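Local coordinates for hypothetical protein, similar to alpha-acetolactate decarboxylase (Staphylococcus aureus subsp. aureus, PDB 1XV2), which probably catalyses the decarboxylation of alpha-acetolactate to acetoin and binds a zinc ion, at residues L8-T16 and F167-F175. Numbering follows the deposited sequence.
Sequences LYQHGTLGT and FHGVGSAGF
The first turn of helix 14-18 docks through backbone N-H groups onto the loop 169-171: Leu-14 N bonds to Val-170 O (3.2 Å, nearly straight at 169°), and Gly-15 N to Gly-169 O (2.7 Å, more bent at 137°). Two successive amides of the helix start, which have no acceptor within their own helix, thus find carbonyls in a distant loop. Thr-13 sits at the N-cap, and its OG1 accepts a weak bond from Thr-16 N.

Gln-10 adds a third bond. Its CG lies anti to the backbone N (chi1 -175°) and the chain runs on extended, which carries Gln-10 NE2 to 2.8 Å from Val-170 O. NE2 and Leu-14 N reach this oxygen from opposite faces of the carbonyl plane. The amide of Gln-10 is itself fixed at both atoms, OE1 by Ser-78 and NE2 also by Gln-210.

Van der Waals contacts lie beside the bonds. Thr-13 CB lies 3.5 Å from Val-170 O, and Thr-13 CG2 meets Val-170 CG1 at 4.0 Å. Leu-14 CD2 presses on Ser-172 CB at 3.4 Å, tight for two carbons. Val-170 also packs on Phe-167 of the second subunit.

The contact joins the end of strand 7-11 to the loop that leads into strand 174-181, which carries the zinc ligands His-176 and His-178. The side chain of Leu-14 is about 7 Å from the zinc ion. Two donors grip the buried carbonyl of Val-170, so the loop is pinned by its backbone, and the partial positive charge at the helix start probably adds to the hold on these carbonyl oxygens.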
loop_
_atom_site.group_PDB
_atom_site.type_symbol
_atom_site.label_atom_id
_atom_site.label_comp_id
_atom_site.label_asym_id
_atom_site.label_seq_id
_atom_site.Cartn_x
_atom_site.Cartn_y
_atom_site.Cartn_z
ATOM N N LEU A 8 1.135 10.514 3.610
ATOM C CA LEU A 8 -0.201 10.458 3.035
ATOM C C LEU A 8 -0.947 9.389 3.822
ATOM O O LEU A 8 -0.505 8.246 3.891
ATOM C CB LEU A 8 -0.145 10.066 1.558
ATOM C CG LEU A 8 -1.492 9.731 0.910
ATOM C CD1 LEU A 8 -2.476 10.857 1.154
ATOM C CD2 LEU A 8 -1.301 9.505 -0.580
ATOM N N TYR A 9 -2.070 9.766 4.417
ATOM C CA TYR A 9 -2.864 8.831 5.206
ATOM C C TYR A 9 -4.080 8.338 4.438
ATOM O O TYR A 9 -4.825 9.126 3.858
ATOM C CB TYR A 9 -3.339 9.500 6.497
ATOM C CG TYR A 9 -4.145 8.591 7.401
ATOM C CD1 TYR A 9 -3.512 7.722 8.294
ATOM C CD2 TYR A 9 -5.541 8.614 7.378
ATOM C CE1 TYR A 9 -4.252 6.901 9.148
ATOM C CE2 TYR A 9 -6.291 7.798 8.225
ATOM C CZ TYR A 9 -5.639 6.948 9.110
ATOM O OH TYR A 9 -6.373 6.159 9.966
ATOM N N GLN A 10 -4.287 7.028 4.441
ATOM C CA GLN A 10 -5.436 6.470 3.755
ATOM C C GLN A 10 -6.170 5.472 4.641
ATOM O O GLN A 10 -5.561 4.594 5.256
ATOM C CB GLN A 10 -5.011 5.805 2.438
ATOM C CG GLN A 10 -6.181 5.307 1.595
ATOM C CD GLN A 10 -5.799 5.000 0.151
ATOM O OE1 GLN A 10 -5.740 5.894 -0.694
ATOM N NE2 GLN A 10 -5.536 3.730 -0.134
ATOM N N HIS A 11 -7.484 5.635 4.725
ATOM C CA HIS A 11 -8.312 4.734 5.510
ATOM C C HIS A 11 -9.087 3.897 4.506
ATOM O O HIS A 11 -9.881 4.429 3.728
ATOM C CB HIS A 11 -9.290 5.506 6.398
ATOM C CG HIS A 11 -10.264 4.624 7.115
ATOM N ND1 HIS A 11 -9.914 3.861 8.210
ATOM C CD2 HIS A 11 -11.560 4.329 6.850
ATOM C CE1 HIS A 11 -10.952 3.133 8.585
ATOM N NE2 HIS A 11 -11.961 3.398 7.776
ATOM N N GLY A 12 -8.856 2.589 4.524
ATOM C CA GLY A 12 -9.532 1.722 3.578
ATOM C C GLY A 12 -8.859 1.892 2.234
ATOM O O GLY A 12 -7.881 2.639 2.122
ATOM N N THR A 13 -9.369 1.215 1.210
ATOM C CA THR A 13 -8.779 1.305 -0.123
ATOM C C THR A 13 -9.840 1.462 -1.207
ATOM O O THR A 13 -11.018 1.192 -0.984
ATOM C CB THR A 13 -7.937 0.052 -0.437
ATOM O OG1 THR A 13 -8.783 -1.102 -0.428
ATOM C CG2 THR A 13 -6.847 -0.136 0.604
ATOM N N LEU A 14 -9.418 1.899 -2.387
ATOM C CA LEU A 14 -10.344 2.086 -3.495
ATOM C C LEU A 14 -10.849 0.751 -4.031
ATOM O O LEU A 14 -12.027 0.606 -4.344
ATOM C CB LEU A 14 -9.671 2.870 -4.621
ATOM C CG LEU A 14 -10.527 3.113 -5.866
ATOM C CD1 LEU A 14 -11.799 3.846 -5.479
ATOM C CD2 LEU A 14 -9.729 3.909 -6.882
ATOM N N GLY A 15 -9.953 -0.225 -4.124
ATOM C CA GLY A 15 -10.333 -1.532 -4.626
ATOM C C GLY A 15 -11.377 -2.243 -3.782
ATOM O O GLY A 15 -12.272 -2.888 -4.319
ATOM N N THR A 16 -11.259 -2.139 -2.462
ATOM C CA THR A 16 -12.203 -2.777 -1.553
ATOM C C THR A 16 -13.532 -2.020 -1.556
ATOM O O THR A 16 -14.595 -2.616 -1.375
ATOM C CB THR A 16 -11.639 -2.837 -0.110
ATOM O OG1 THR A 16 -10.492 -3.700 -0.081
ATOM C CG2 THR A 16 -12.687 -3.368 0.858
ATOM N N PHE A 167 0.681 0.980 -7.171
ATOM C CA PHE A 167 -0.333 1.087 -6.137
ATOM C C PHE A 167 -1.753 1.234 -6.672
ATOM O O PHE A 167 -2.685 1.504 -5.916
ATOM C CB PHE A 167 0.023 2.240 -5.200
ATOM C CG PHE A 167 1.126 1.905 -4.241
ATOM C CD1 PHE A 167 0.836 1.371 -2.987
ATOM C CD2 PHE A 167 2.458 2.086 -4.598
ATOM C CE1 PHE A 167 1.857 1.022 -2.105
ATOM C CE2 PHE A 167 3.485 1.740 -3.722
ATOM C CZ PHE A 167 3.183 1.207 -2.474
ATOM N N HIS A 168 -1.923 1.050 -7.974
ATOM C CA HIS A 168 -3.251 1.135 -8.565
ATOM C C HIS A 168 -4.113 0.050 -7.913
ATOM O O HIS A 168 -3.739 -1.121 -7.891
ATOM C CB HIS A 168 -3.173 0.929 -10.083
ATOM C CG HIS A 168 -2.558 2.083 -10.818
ATOM N ND1 HIS A 168 -2.380 2.084 -12.186
ATOM C CD2 HIS A 168 -2.106 3.282 -10.379
ATOM C CE1 HIS A 168 -1.846 3.235 -12.558
ATOM N NE2 HIS A 168 -1.671 3.980 -11.481
ATOM N N GLY A 169 -5.263 0.445 -7.375
ATOM C CA GLY A 169 -6.130 -0.508 -6.703
ATOM C C GLY A 169 -6.219 -0.106 -5.242
ATOM O O GLY A 169 -7.312 0.057 -4.697
ATOM N N VAL A 170 -5.061 0.049 -4.607
ATOM C CA VAL A 170 -4.997 0.481 -3.213
ATOM C C VAL A 170 -5.486 1.922 -3.264
ATOM O O VAL A 170 -6.267 2.373 -2.426
ATOM C CB VAL A 170 -3.546 0.435 -2.679
ATOM C CG1 VAL A 170 -3.485 0.986 -1.255
ATOM C CG2 VAL A 170 -3.038 -0.992 -2.709
ATOM N N GLY A 171 -5.010 2.626 -4.282
ATOM C CA GLY A 171 -5.408 3.999 -4.519
ATOM C C GLY A 171 -6.011 3.989 -5.911
ATOM O O GLY A 171 -6.460 2.940 -6.370
ATOM N N SER A 172 -6.025 5.128 -6.592
ATOM C CA SER A 172 -6.588 5.177 -7.938
ATOM C C SER A 172 -5.493 5.362 -8.978
ATOM O O SER A 172 -4.460 5.962 -8.707
ATOM C CB SER A 172 -7.612 6.306 -8.046
ATOM O OG SER A 172 -7.052 7.536 -7.636
ATOM N N ALA A 173 -5.732 4.837 -10.171
ATOM C CA ALA A 173 -4.775 4.920 -11.266
ATOM C C ALA A 173 -4.488 6.359 -11.681
ATOM O O ALA A 173 -5.167 6.905 -12.546
ATOM C CB ALA A 173 -5.301 4.127 -12.463
ATOM N N GLY A 174 -3.482 6.973 -11.070
ATOM C CA GLY A 174 -3.150 8.345 -11.415
ATOM C C GLY A 174 -3.759 9.382 -10.485
ATOM O O GLY A 174 -3.714 9.231 -9.263
ATOM N N PHE A 175 -4.335 10.437 -11.059
ATOM C CA PHE A 175 -4.937 11.507 -10.270
ATOM C C PHE A 175 -6.360 11.221 -9.800
ATOM O O PHE A 175 -7.176 10.656 -10.531
ATOM C CB PHE A 175 -4.944 12.817 -11.070
ATOM C CG PHE A 175 -3.577 13.389 -11.316
ATOM C CD1 PHE A 175 -2.868 13.999 -10.285
ATOM C CD2 PHE A 175 -2.994 13.311 -12.576
ATOM C CE1 PHE A 175 -1.592 14.524 -10.504
ATOM C CE2 PHE A 175 -1.718 13.832 -12.804
ATOM C CZ PHE A 175 -1.018 14.439 -11.764
#